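Local coordinates for putative cell adhesion protein (Bacteroides fragilis, PDB 4H40), which is probably a fimbrillin-like pilus subunit with a role in cell adhesion, built from beta-rich domains of the transthyretin clan, at residues Y297-T302 and W314-W319; Q185-A190 and D248-A253; Y282-T287 and T310-Q315; I204-I209 and H265-L270. All coordinates share one frame; numbering follows the deposited sequence.

Contact 1 of 4, residues Y297-T302 and W314-W319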
# COMPACT_ATOMS: atom_id res chain seq x y z
N TYR B 297 -10.51 -6.50 -4.22
CA TYR B 297 -9.30 -5.75 -3.98
C TYR B 297 -9.62 -4.37 -4.50
O TYR B 297 -9.60 -4.12 -5.70
CB TYR B 297 -8.08 -6.47 -4.65
CG TYR B 297 -7.93 -7.88 -4.12
CD1 TYR B 297 -8.65 -8.94 -4.67
CD2 TYR B 297 -7.19 -8.13 -2.97
CE1 TYR B 297 -8.61 -10.21 -4.11
CE2 TYR B 297 -7.12 -9.40 -2.41
CZ TYR B 297 -7.87 -10.43 -2.96
OH TYR B 297 -7.79 -11.70 -2.42
N ASN B 298 -10.17 -3.55 -3.58
CA ASN B 298 -10.66 -2.19 -3.80
C ASN B 298 -9.59 -1.14 -3.58
O ASN B 298 -8.89 -1.18 -2.61
CB ASN B 298 -11.79 -1.91 -2.83
CG ASN B 298 -12.84 -2.98 -2.89
OD1 ASN B 298 -13.17 -3.47 -3.98
ND2 ASN B 298 -13.35 -3.38 -1.73
N TYR B 299 -9.49 -0.21 -4.50
CA TYR B 299 -8.57 0.91 -4.49
C TYR B 299 -9.36 2.19 -4.65
O TYR B 299 -10.43 2.16 -5.27
CB TYR B 299 -7.53 0.76 -5.61
CG TYR B 299 -6.55 -0.37 -5.36
CD1 TYR B 299 -6.88 -1.69 -5.69
CD2 TYR B 299 -5.29 -0.12 -4.84
CE1 TYR B 299 -5.98 -2.73 -5.45
CE2 TYR B 299 -4.37 -1.14 -4.63
CZ TYR B 299 -4.74 -2.45 -4.90
OH TYR B 299 -3.85 -3.45 -4.62
N THR B 300 -8.91 3.29 -4.01
CA THR B 300 -9.54 4.62 -4.10
C THR B 300 -8.43 5.58 -4.51
O THR B 300 -7.44 5.74 -3.79
CB THR B 300 -10.33 4.98 -2.84
OG1 THR B 300 -11.16 3.87 -2.53
CG2 THR B 300 -11.25 6.13 -3.06
N ALA B 301 -8.53 6.09 -5.73
CA ALA B 301 -7.52 6.98 -6.25
C ALA B 301 -8.10 8.41 -6.43
O ALA B 301 -9.30 8.54 -6.70
CB ALA B 301 -6.97 6.42 -7.56
N THR B 302 -7.29 9.47 -6.26
CA THR B 302 -7.74 10.84 -6.46
C THR B 302 -6.84 11.53 -7.45
O THR B 302 -5.63 11.51 -7.26
CB THR B 302 -7.79 11.59 -5.13
OG1 THR B 302 -8.63 10.89 -4.22
CG2 THR B 302 -8.28 13.01 -5.28
N TRP B 314 -3.21 7.44 -4.32
CA TRP B 314 -4.13 6.38 -3.97
C TRP B 314 -3.88 5.86 -2.58
O TRP B 314 -2.87 6.15 -1.95
CB TRP B 314 -4.20 5.24 -5.00
CG TRP B 314 -3.04 4.31 -5.00
CD1 TRP B 314 -2.98 3.08 -4.41
CD2 TRP B 314 -1.82 4.49 -5.71
NE1 TRP B 314 -1.78 2.48 -4.70
CE2 TRP B 314 -1.03 3.33 -5.48
CE3 TRP B 314 -1.29 5.54 -6.49
CZ2 TRP B 314 0.27 3.19 -6.02
CZ3 TRP B 314 -0.02 5.39 -7.03
CH2 TRP B 314 0.75 4.23 -6.79
N GLN B 315 -4.89 5.18 -2.08
CA GLN B 315 -4.96 4.52 -0.81
C GLN B 315 -5.71 3.20 -0.98
O GLN B 315 -6.56 3.04 -1.88
CB GLN B 315 -5.60 5.42 0.24
CG GLN B 315 -6.96 6.02 -0.17
CD GLN B 315 -7.31 7.28 0.59
OE1 GLN B 315 -6.49 7.85 1.35
NE2 GLN B 315 -8.53 7.76 0.38
N ASN B 316 -5.35 2.26 -0.14
CA ASN B 316 -5.95 0.96 -0.09
C ASN B 316 -5.50 0.28 1.19
O ASN B 316 -4.40 0.55 1.68
CB ASN B 316 -5.58 0.14 -1.34
CG ASN B 316 -4.24 -0.53 -1.30
OD1 ASN B 316 -3.20 0.12 -1.18
ND2 ASN B 316 -4.24 -1.85 -1.31
N ARG B 317 -6.38 -0.57 1.75
CA ARG B 317 -6.08 -1.32 2.97
C ARG B 317 -5.34 -2.59 2.57
O ARG B 317 -5.69 -3.19 1.56
CB ARG B 317 -7.37 -1.63 3.76
CG ARG B 317 -7.15 -2.19 5.16
CD ARG B 317 -8.08 -1.56 6.17
NE ARG B 317 -7.52 -0.33 6.72
CZ ARG B 317 -6.82 -0.28 7.85
NH1 ARG B 317 -6.62 -1.37 8.57
NH2 ARG B 317 -6.32 0.88 8.27
N SER B 318 -4.32 -2.97 3.35
CA SER B 318 -3.56 -4.19 3.09
C SER B 318 -3.54 -5.09 4.36
O SER B 318 -3.60 -4.57 5.47
CB SER B 318 -2.15 -3.84 2.63
OG SER B 318 -2.17 -3.54 1.24
N TRP B 319 -3.55 -6.43 4.18
CA TRP B 319 -3.60 -7.45 5.24
C TRP B 319 -2.45 -8.43 4.98
O TRP B 319 -2.26 -8.81 3.82
CB TRP B 319 -4.99 -8.20 5.26
CG TRP B 319 -6.21 -7.31 5.10
CD1 TRP B 319 -6.60 -6.67 3.96
CD2 TRP B 319 -7.12 -6.87 6.13
NE1 TRP B 319 -7.69 -5.86 4.21
CE2 TRP B 319 -8.01 -5.95 5.54
CE3 TRP B 319 -7.27 -7.18 7.50
CZ2 TRP B 319 -9.03 -5.31 6.26
CZ3 TRP B 319 -8.26 -6.52 8.23
CH2 TRP B 319 -9.13 -5.60 7.61
O HOH W 1 -6.73 -3.07 -1.69
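Thr-300 and Gln-315 face each other as a hydrogen-bonded pair where strands 297-302 and 314-319 run antiparallel, with their axes 4.9 Å apart and 159° between their directions. Two backbone bonds close this pair. Thr-300 N gives to Gln-315 O at 3.2 Å, and Gln-315 N gives to Thr-300 O at 3.1 Å. Next along is the non-hydrogen-bonded pair of Ala-301 and Trp-314. Ala-301 CB lies 4.0 Å from Trp-314 CB, and Trp-314 CA makes a CH...O contact with Thr-300 O.

Much of the side-chain contact is made by Tyr-299. Its CG is anti to the carbonyl carbon (chi1 -70°), a position near Asn-316 CB. Its ring runs side by side with Asn-316, both pointing the same way, with ring and amide planes 18° apart. Tyr-299 CE2 comes to 3.4 Å from Asn-316 CG. Trp-314 CD1 arrives at the edge of the tyrosine ring, near its plane, 4.0 Å from Tyr-299 CD2. Water 1 stands 3.8 Å above one face of the Tyr-299 ring, offset toward the rim. It donates to Asn-298 O at 3.0 Å and weakly to Arg-317 O.

The strands belong to the beta hairpin 296-305/310-321. Residues of 314-319 also pair with an antiparallel strand of the second subunit, so the sheet continues into the dimer partner. The backbone bonds fix the register at Thr-300 and Gln-315, and a water spans the strands near Asn-298 and Arg-317. The chemistry implies a two-faced sheet: Tyr-299 and Trp-314 pack against strand 278-287, while Thr-300 and Gln-315 stay partly exposed.

Contact 2 of 4, residues Q185-A190 and D248-A253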
# COMPACT_ATOMS: atom_id res chain seq x y z
N GLN B 185 -11.41 -3.42 -7.98
CA GLN B 185 -12.21 -2.25 -8.19
C GLN B 185 -11.39 -1.00 -7.95
O GLN B 185 -10.64 -0.95 -7.00
CB GLN B 185 -13.43 -2.28 -7.29
CG GLN B 185 -14.37 -1.17 -7.62
CD GLN B 185 -15.49 -1.14 -6.66
OE1 GLN B 185 -16.53 -1.75 -6.89
NE2 GLN B 185 -15.31 -0.40 -5.59
N PHE B 186 -11.54 -0.01 -8.83
CA PHE B 186 -10.88 1.28 -8.78
C PHE B 186 -11.95 2.37 -8.82
O PHE B 186 -12.79 2.41 -9.73
CB PHE B 186 -9.86 1.43 -9.94
CG PHE B 186 -8.92 0.24 -10.06
CD1 PHE B 186 -7.75 0.18 -9.31
CD2 PHE B 186 -9.23 -0.83 -10.88
CE1 PHE B 186 -6.93 -0.94 -9.36
CE2 PHE B 186 -8.40 -1.95 -10.92
CZ PHE B 186 -7.27 -2.01 -10.16
N THR B 187 -11.98 3.20 -7.75
CA THR B 187 -12.79 4.39 -7.65
C THR B 187 -11.82 5.53 -7.88
O THR B 187 -10.82 5.63 -7.14
CB THR B 187 -13.55 4.46 -6.32
OG1 THR B 187 -14.38 3.31 -6.16
CG2 THR B 187 -14.39 5.71 -6.20
N VAL B 188 -12.02 6.31 -8.97
CA VAL B 188 -11.17 7.47 -9.30
C VAL B 188 -11.95 8.74 -9.00
O VAL B 188 -12.96 9.01 -9.65
CB VAL B 188 -10.64 7.48 -10.75
CG1 VAL B 188 -9.67 8.63 -10.95
CG2 VAL B 188 -10.00 6.14 -11.13
N ARG B 189 -11.50 9.50 -8.00
CA ARG B 189 -12.17 10.74 -7.59
C ARG B 189 -11.60 11.96 -8.30
O ARG B 189 -10.42 11.99 -8.64
CB ARG B 189 -12.02 10.93 -6.09
CG ARG B 189 -12.84 10.00 -5.23
CD ARG B 189 -12.58 10.29 -3.78
NE ARG B 189 -13.35 9.41 -2.90
CZ ARG B 189 -12.98 9.08 -1.66
NH1 ARG B 189 -11.85 9.54 -1.14
NH2 ARG B 189 -13.75 8.27 -0.94
N ALA B 190 -12.45 12.97 -8.52
CA ALA B 190 -12.06 14.23 -9.13
C ALA B 190 -11.69 15.20 -8.01
O ALA B 190 -12.57 15.66 -7.26
CB ALA B 190 -13.19 14.78 -9.98
N ASP B 248 -20.69 12.45 -7.03
CA ASP B 248 -19.52 13.29 -6.71
C ASP B 248 -18.52 13.41 -7.91
O ASP B 248 -17.44 13.99 -7.76
CB ASP B 248 -18.82 12.76 -5.44
CG ASP B 248 -18.25 11.36 -5.54
OD1 ASP B 248 -18.41 10.74 -6.61
OD2 ASP B 248 -17.61 10.90 -4.55
N ASN B 249 -18.91 12.90 -9.10
CA ASN B 249 -18.20 12.93 -10.38
C ASN B 249 -17.07 11.90 -10.42
O ASN B 249 -16.32 11.86 -11.39
CB ASN B 249 -17.68 14.34 -10.72
CG ASN B 249 -17.61 14.66 -12.19
OD1 ASN B 249 -18.35 14.12 -13.02
ND2 ASN B 249 -16.75 15.60 -12.54
N SER B 250 -17.00 11.01 -9.41
CA SER B 250 -16.00 9.95 -9.42
C SER B 250 -16.42 8.83 -10.39
O SER B 250 -17.59 8.72 -10.74
CB SER B 250 -15.70 9.42 -8.03
OG SER B 250 -16.86 9.01 -7.33
N LEU B 251 -15.43 8.05 -10.88
CA LEU B 251 -15.62 6.91 -11.77
C LEU B 251 -15.39 5.61 -11.01
O LEU B 251 -14.47 5.55 -10.20
CB LEU B 251 -14.62 6.99 -12.91
CG LEU B 251 -14.67 8.18 -13.84
CD1 LEU B 251 -13.37 8.25 -14.60
CD2 LEU B 251 -15.86 8.10 -14.81
N VAL B 252 -16.18 4.56 -11.28
CA VAL B 252 -15.98 3.24 -10.66
C VAL B 252 -15.77 2.20 -11.76
O VAL B 252 -16.67 1.92 -12.56
CB VAL B 252 -17.09 2.80 -9.67
CG1 VAL B 252 -16.75 1.46 -9.04
CG2 VAL B 252 -17.28 3.83 -8.58
N ALA B 253 -14.59 1.60 -11.78
CA ALA B 253 -14.27 0.55 -12.74
C ALA B 253 -13.94 -0.72 -11.98
O ALA B 253 -13.30 -0.65 -10.94
CB ALA B 253 -13.12 0.98 -13.64
O HOH W 2 -16.17 8.46 -3.96
O HOH W 3 -14.89 12.69 -7.30
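Gln-185 meets Val-252 because its CG is anti to the backbone N (chi1 -172°) and the chain stays extended to CD. Gln-185 CD then lies 3.7 Å from Val-252 CG1, the two side chains crossing obliquely. The OE1 end is held by Arg-183. Val-252 CG1 is anti to its own backbone N (chi1 -177°), toward Gln-185. Its CG2 is anti to the carbonyl carbon and meets Thr-187. Val-252 CG2 is 3.8 Å from Thr-187 OG1, and these side chains lie side by side.

Beneath them the strands are antiparallel. Phe-186 and Ala-253 exchange two backbone hydrogen bonds, and Val-188 and Leu-251 exchange two more. At the far end Ser-250 CB sits 3.8 Å from Arg-189 CA. Ser-250 N donates to Asp-248 OD1 at 3.1 Å, from above the carboxylate plane, in an Asx turn that leads into strand 251-257. Water 2 joins Arg-189 NE, at the guanidinium edge, to Asp-248 OD2. Arg-189 NE and Asp-248 OD2 are 4.8 Å apart and not in direct contact; the water probably relays part of the attraction between the opposite charges. Water 3 accepts from Ala-190 N and donates to Asp-248 O.

Strand 177-190 lies between strand 251-257 and strand 296-305, bonding to the latter through Tyr-299 and Ala-301. Phe-186, Val-188, Leu-251 and Ala-253 turn inward onto strands 197-207 and 266-275 of the facing sheet.

Contact 3 of 4, residues Y282-T287 and T310-Q315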
# COMPACT_ATOMS: atom_id res chain seq x y z
N TYR B 282 -1.41 7.16 -15.71
CA TYR B 282 -0.85 6.96 -14.39
C TYR B 282 -0.60 5.51 -14.17
O TYR B 282 -1.44 4.69 -14.50
CB TYR B 282 -1.80 7.47 -13.28
CG TYR B 282 -2.28 8.88 -13.51
CD1 TYR B 282 -1.47 9.96 -13.19
CD2 TYR B 282 -3.53 9.14 -14.06
CE1 TYR B 282 -1.89 11.27 -13.41
CE2 TYR B 282 -3.96 10.44 -14.29
CZ TYR B 282 -3.13 11.51 -13.97
OH TYR B 282 -3.54 12.80 -14.19
N GLN B 283 0.51 5.19 -13.54
CA GLN B 283 0.83 3.81 -13.26
C GLN B 283 0.92 3.52 -11.78
O GLN B 283 1.67 4.20 -11.06
CB GLN B 283 2.15 3.41 -13.93
CG GLN B 283 2.60 2.02 -13.54
CD GLN B 283 3.76 1.58 -14.34
OE1 GLN B 283 3.66 0.66 -15.13
NE2 GLN B 283 4.89 2.25 -14.15
N MSE B 284 0.20 2.48 -11.34
CA MSE B 284 0.29 1.96 -9.99
C MSE B 284 1.08 0.64 -10.06
O MSE B 284 0.60 -0.29 -10.71
CB MSE B 284 -1.10 1.72 -9.37
CG MSE B 284 -1.90 2.95 -9.05
SE MSE B 284 -3.83 2.47 -8.70
CE MSE B 284 -3.56 0.90 -7.70
N LEU B 285 2.30 0.54 -9.45
CA LEU B 285 3.00 -0.73 -9.42
C LEU B 285 2.72 -1.34 -8.08
O LEU B 285 2.99 -0.71 -7.07
CB LEU B 285 4.49 -0.58 -9.71
CG LEU B 285 4.86 -0.61 -11.20
CD1 LEU B 285 6.18 0.11 -11.43
CD2 LEU B 285 4.96 -2.03 -11.73
N LEU B 286 2.07 -2.51 -8.07
CA LEU B 286 1.63 -3.21 -6.86
C LEU B 286 2.37 -4.52 -6.67
O LEU B 286 2.25 -5.47 -7.44
CB LEU B 286 0.11 -3.44 -6.89
CG LEU B 286 -0.76 -2.23 -7.32
CD1 LEU B 286 -2.23 -2.64 -7.57
CD2 LEU B 286 -0.61 -1.07 -6.35
N THR B 287 3.18 -4.53 -5.64
CA THR B 287 3.99 -5.68 -5.28
C THR B 287 3.35 -6.34 -4.04
O THR B 287 2.58 -5.68 -3.33
CB THR B 287 5.44 -5.19 -5.10
OG1 THR B 287 6.35 -6.30 -4.98
CG2 THR B 287 5.58 -4.22 -3.96
N THR B 310 -0.56 17.32 -12.97
CA THR B 310 -1.64 16.45 -12.53
C THR B 310 -1.02 15.21 -11.84
O THR B 310 -0.10 14.62 -12.40
CB THR B 310 -2.59 16.08 -13.69
OG1 THR B 310 -2.02 15.01 -14.44
CG2 THR B 310 -2.85 17.23 -14.64
N VAL B 311 -1.51 14.85 -10.65
CA VAL B 311 -1.04 13.66 -9.93
C VAL B 311 -2.21 12.74 -9.54
O VAL B 311 -3.34 13.19 -9.38
CB VAL B 311 -0.16 13.95 -8.68
CG1 VAL B 311 1.23 14.34 -9.10
CG2 VAL B 311 -0.77 14.98 -7.75
N LEU B 312 -1.90 11.46 -9.43
CA LEU B 312 -2.80 10.46 -8.93
C LEU B 312 -2.27 10.02 -7.58
O LEU B 312 -1.10 9.67 -7.47
CB LEU B 312 -2.96 9.28 -9.89
CG LEU B 312 -4.08 8.33 -9.49
CD1 LEU B 312 -5.39 8.78 -10.04
CD2 LEU B 312 -3.79 6.93 -9.90
N THR B 313 -3.10 10.13 -6.56
CA THR B 313 -2.81 9.66 -5.21
C THR B 313 -3.72 8.49 -4.92
O THR B 313 -4.92 8.59 -5.20
CB THR B 313 -3.03 10.75 -4.11
OG1 THR B 313 -4.42 11.01 -3.99
CG2 THR B 313 -2.27 12.03 -4.36
N TRP B 314 -3.21 7.44 -4.32
CA TRP B 314 -4.13 6.38 -3.97
C TRP B 314 -3.88 5.86 -2.58
O TRP B 314 -2.87 6.15 -1.95
CB TRP B 314 -4.20 5.24 -5.00
CG TRP B 314 -3.04 4.31 -5.00
CD1 TRP B 314 -2.98 3.08 -4.41
CD2 TRP B 314 -1.82 4.49 -5.71
NE1 TRP B 314 -1.78 2.48 -4.70
CE2 TRP B 314 -1.03 3.33 -5.48
CE3 TRP B 314 -1.29 5.54 -6.49
CZ2 TRP B 314 0.27 3.19 -6.02
CZ3 TRP B 314 -0.02 5.39 -7.03
CH2 TRP B 314 0.75 4.23 -6.79
N GLN B 315 -4.89 5.18 -2.08
CA GLN B 315 -4.96 4.52 -0.81
C GLN B 315 -5.71 3.20 -0.98
O GLN B 315 -6.56 3.04 -1.88
CB GLN B 315 -5.60 5.42 0.24
CG GLN B 315 -6.96 6.02 -0.17
CD GLN B 315 -7.31 7.28 0.59
OE1 GLN B 315 -6.49 7.85 1.35
NE2 GLN B 315 -8.53 7.76 0.38
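Met-284 and Trp-314 meet between two strands that are not neighbours in a sheet. The axes of 282-287 and 310-315 pass 8.2 Å apart, with only 28° between their directions, and side chains fill the gap.

Contacts over ring faces come first. Met-284, a selenomethionine, slides past Trp-314 in the opposite direction. Its CG sits over the six-membered ring, 3.4 Å from the centroid of that Trp-314 ring and practically on its normal. SE lies over the five-membered ring, a Met-aromatic contact of 4.2 Å from Met-284 SE to that centroid. The chain is bent at chi3 (41°), and CE comes to 3.8 Å from Trp-314 NE1. A second CH-pi contact joins Leu-312 CB to the Tyr-282 ring, 4.0 Å from its centroid and somewhat off-centre.

Apolar contacts fill in around the rings. Leu-312 CD2 reaches Tyr-282 CB at 4.0 Å. Leu-286 CD2 approaches the indole obliquely, 4.4 Å from Trp-314 CZ2.

The polar part is one hydrogen bond, 2.7 Å between Tyr-282 OH and Thr-310 OG1. Either hydroxyl could donate. The side chains cross at about a right angle, and Thr-310 O lies at the tyrosine ring edge, in its plane.

Tyr-299 also packs on Met-284 and Leu-286. Strand 310-321, paired on one edge with strand 296-305, also pairs with a strand of the second subunit. Side chains meeting between two separate sheets in this way form the hydrophobic interior of a beta sandwich, consistent with a fimbrillin-like domain of the transthyretin clan.

Contact 4 of 4, residues I204-I209 and H265-L270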
# COMPACT_ATOMS: atom_id res chain seq x y z
N ILE B 204 -8.50 1.27 -18.10
CA ILE B 204 -7.59 0.79 -17.06
C ILE B 204 -7.06 -0.59 -17.46
O ILE B 204 -7.84 -1.53 -17.63
CB ILE B 204 -8.30 0.77 -15.67
CG1 ILE B 204 -8.70 2.19 -15.25
CG2 ILE B 204 -7.43 0.06 -14.60
CD1 ILE B 204 -9.76 2.23 -14.30
N GLU B 205 -5.74 -0.69 -17.63
CA GLU B 205 -5.07 -1.93 -17.98
C GLU B 205 -4.27 -2.47 -16.78
O GLU B 205 -3.38 -1.80 -16.25
CB GLU B 205 -4.19 -1.75 -19.21
CG GLU B 205 -3.62 -3.07 -19.71
CD GLU B 205 -3.10 -3.04 -21.13
OE1 GLU B 205 -2.36 -2.10 -21.49
OE2 GLU B 205 -3.42 -3.99 -21.88
N ILE B 206 -4.67 -3.66 -16.33
CA ILE B 206 -4.06 -4.43 -15.27
C ILE B 206 -3.13 -5.45 -15.97
O ILE B 206 -3.55 -6.11 -16.91
CB ILE B 206 -5.17 -5.07 -14.39
CG1 ILE B 206 -6.17 -3.97 -13.90
CG2 ILE B 206 -4.59 -5.87 -13.21
CD1 ILE B 206 -7.35 -4.47 -13.15
N SER B 207 -1.86 -5.49 -15.58
CA SER B 207 -0.81 -6.32 -16.18
C SER B 207 -0.06 -7.12 -15.13
O SER B 207 0.06 -6.67 -13.99
CB SER B 207 0.18 -5.45 -16.94
OG SER B 207 -0.26 -5.11 -18.24
N GLY B 208 0.45 -8.27 -15.53
CA GLY B 208 1.22 -9.16 -14.67
C GLY B 208 0.36 -10.08 -13.83
O GLY B 208 0.69 -10.39 -12.68
N ILE B 209 -0.76 -10.52 -14.40
CA ILE B 209 -1.70 -11.38 -13.69
C ILE B 209 -1.62 -12.82 -14.29
O ILE B 209 -0.84 -13.06 -15.21
CB ILE B 209 -3.12 -10.77 -13.70
CG1 ILE B 209 -3.45 -10.09 -15.06
CG2 ILE B 209 -3.24 -9.80 -12.56
CD1 ILE B 209 -4.91 -10.00 -15.42
N HIS B 265 6.20 -10.75 -7.15
CA HIS B 265 6.19 -10.03 -8.42
C HIS B 265 5.34 -8.77 -8.32
O HIS B 265 4.78 -8.50 -7.27
CB HIS B 265 5.71 -10.98 -9.55
CG HIS B 265 6.66 -12.12 -9.77
ND1 HIS B 265 6.53 -13.31 -9.08
CD2 HIS B 265 7.78 -12.17 -10.54
CE1 HIS B 265 7.58 -14.05 -9.45
NE2 HIS B 265 8.35 -13.41 -10.34
N SER B 266 5.33 -7.96 -9.37
CA SER B 266 4.52 -6.75 -9.42
C SER B 266 3.35 -6.89 -10.38
O SER B 266 3.46 -7.55 -11.42
CB SER B 266 5.36 -5.54 -9.85
OG SER B 266 6.42 -5.36 -8.95
N ILE B 267 2.22 -6.27 -10.02
CA ILE B 267 1.02 -6.12 -10.83
C ILE B 267 0.96 -4.62 -11.15
O ILE B 267 0.83 -3.82 -10.22
CB ILE B 267 -0.27 -6.66 -10.13
CG1 ILE B 267 -0.26 -8.20 -10.07
CG2 ILE B 267 -1.54 -6.16 -10.86
CD1 ILE B 267 -1.20 -8.80 -9.06
N SER B 268 1.13 -4.22 -12.43
CA SER B 268 1.01 -2.82 -12.82
C SER B 268 -0.44 -2.54 -13.23
O SER B 268 -1.12 -3.40 -13.80
CB SER B 268 1.98 -2.44 -13.93
OG SER B 268 1.44 -2.56 -15.23
N VAL B 269 -0.91 -1.35 -12.88
CA VAL B 269 -2.24 -0.83 -13.15
C VAL B 269 -2.06 0.51 -13.88
O VAL B 269 -1.59 1.48 -13.27
CB VAL B 269 -3.10 -0.71 -11.86
CG1 VAL B 269 -4.44 -0.06 -12.16
CG2 VAL B 269 -3.33 -2.07 -11.22
N LEU B 270 -2.38 0.56 -15.19
CA LEU B 270 -2.28 1.79 -15.97
C LEU B 270 -3.66 2.41 -16.17
O LEU B 270 -4.50 1.83 -16.83
CB LEU B 270 -1.66 1.54 -17.34
CG LEU B 270 -0.18 1.44 -17.47
CD1 LEU B 270 0.15 1.20 -18.92
CD2 LEU B 270 0.49 2.71 -17.03
O HOH W 4 3.97 -10.61 -12.33
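Ile-267 reaches across to Ile-206, Ser-207, Gly-208 and Ile-209. Its CB starts 3.9 Å from Ser-207 O. From there the side chain forks. CG2 is anti to the backbone N, 3.6 Å from Ser-207 O, and touches Ile-206 CG2 at 3.9 Å, the two side chains meeting at a slant. CG1 is anti to the carbonyl carbon (chi1 -71°) and lies 3.5 Å from Gly-208 O. The tip, CD1, ends 4.2 Å from Ile-209 CG2, where the side chains cross at about a right angle.

The backbones beside this group are antiparallel. Glu-205 and Leu-270 exchange two hydrogen bonds. Ser-207 N donates to Ser-268 O at 2.8 Å, but the return bond from Ser-268 N to Ser-207 O is weak. Gly-208 takes a positive phi (84°), a backbone shape that glycine adopts readily. Water 4 donates to Ser-266 O and weakly to Gly-208 O, spanning the strands past the last direct bond.

The two faces differ. Ile-204, Ile-206 and Val-269 lie on the apolar one, and Ile-204 CG2 meets Val-269 CG1 at 3.9 Å. The other face is mixed. Leu-270 lies on it, Ser-207 CB is 3.6 Å from Ser-268 OG, and Glu-205 makes a salt bridge to Arg-239.

Ile-206 and Val-269 press on Phe-186 of strand 177-190. Strands 197-207 and 266-275 are the inner pair of a four-stranded antiparallel sheet, flanked by 237-240 and 278-287. The apolar face turned to the opposing sheet fits a beta sandwich, consistent with the transthyretin clan.

Overall arrangement
Contacts 1 and 2 are in-sheet pairings on one side of the sandwich and share a border: strands 296-305 and 177-190 bond through Ala-301 and Thr-187. Contact 4 is the matching pairing in the facing sheet. Contact 3 differs, being made by side chains between the sheets. It is the buried one of the four; the others are partly buried, with more polar, partly exposed residues on the outer side and ordered waters. Contacts 1 and 3 share Trp-314, and both touch the second subunit. Contact 3 joins contact 4 through backbone bonds between strands 278-287 and 266-275. Contacts 2 and 4 meet through apolar side chains between the sheets.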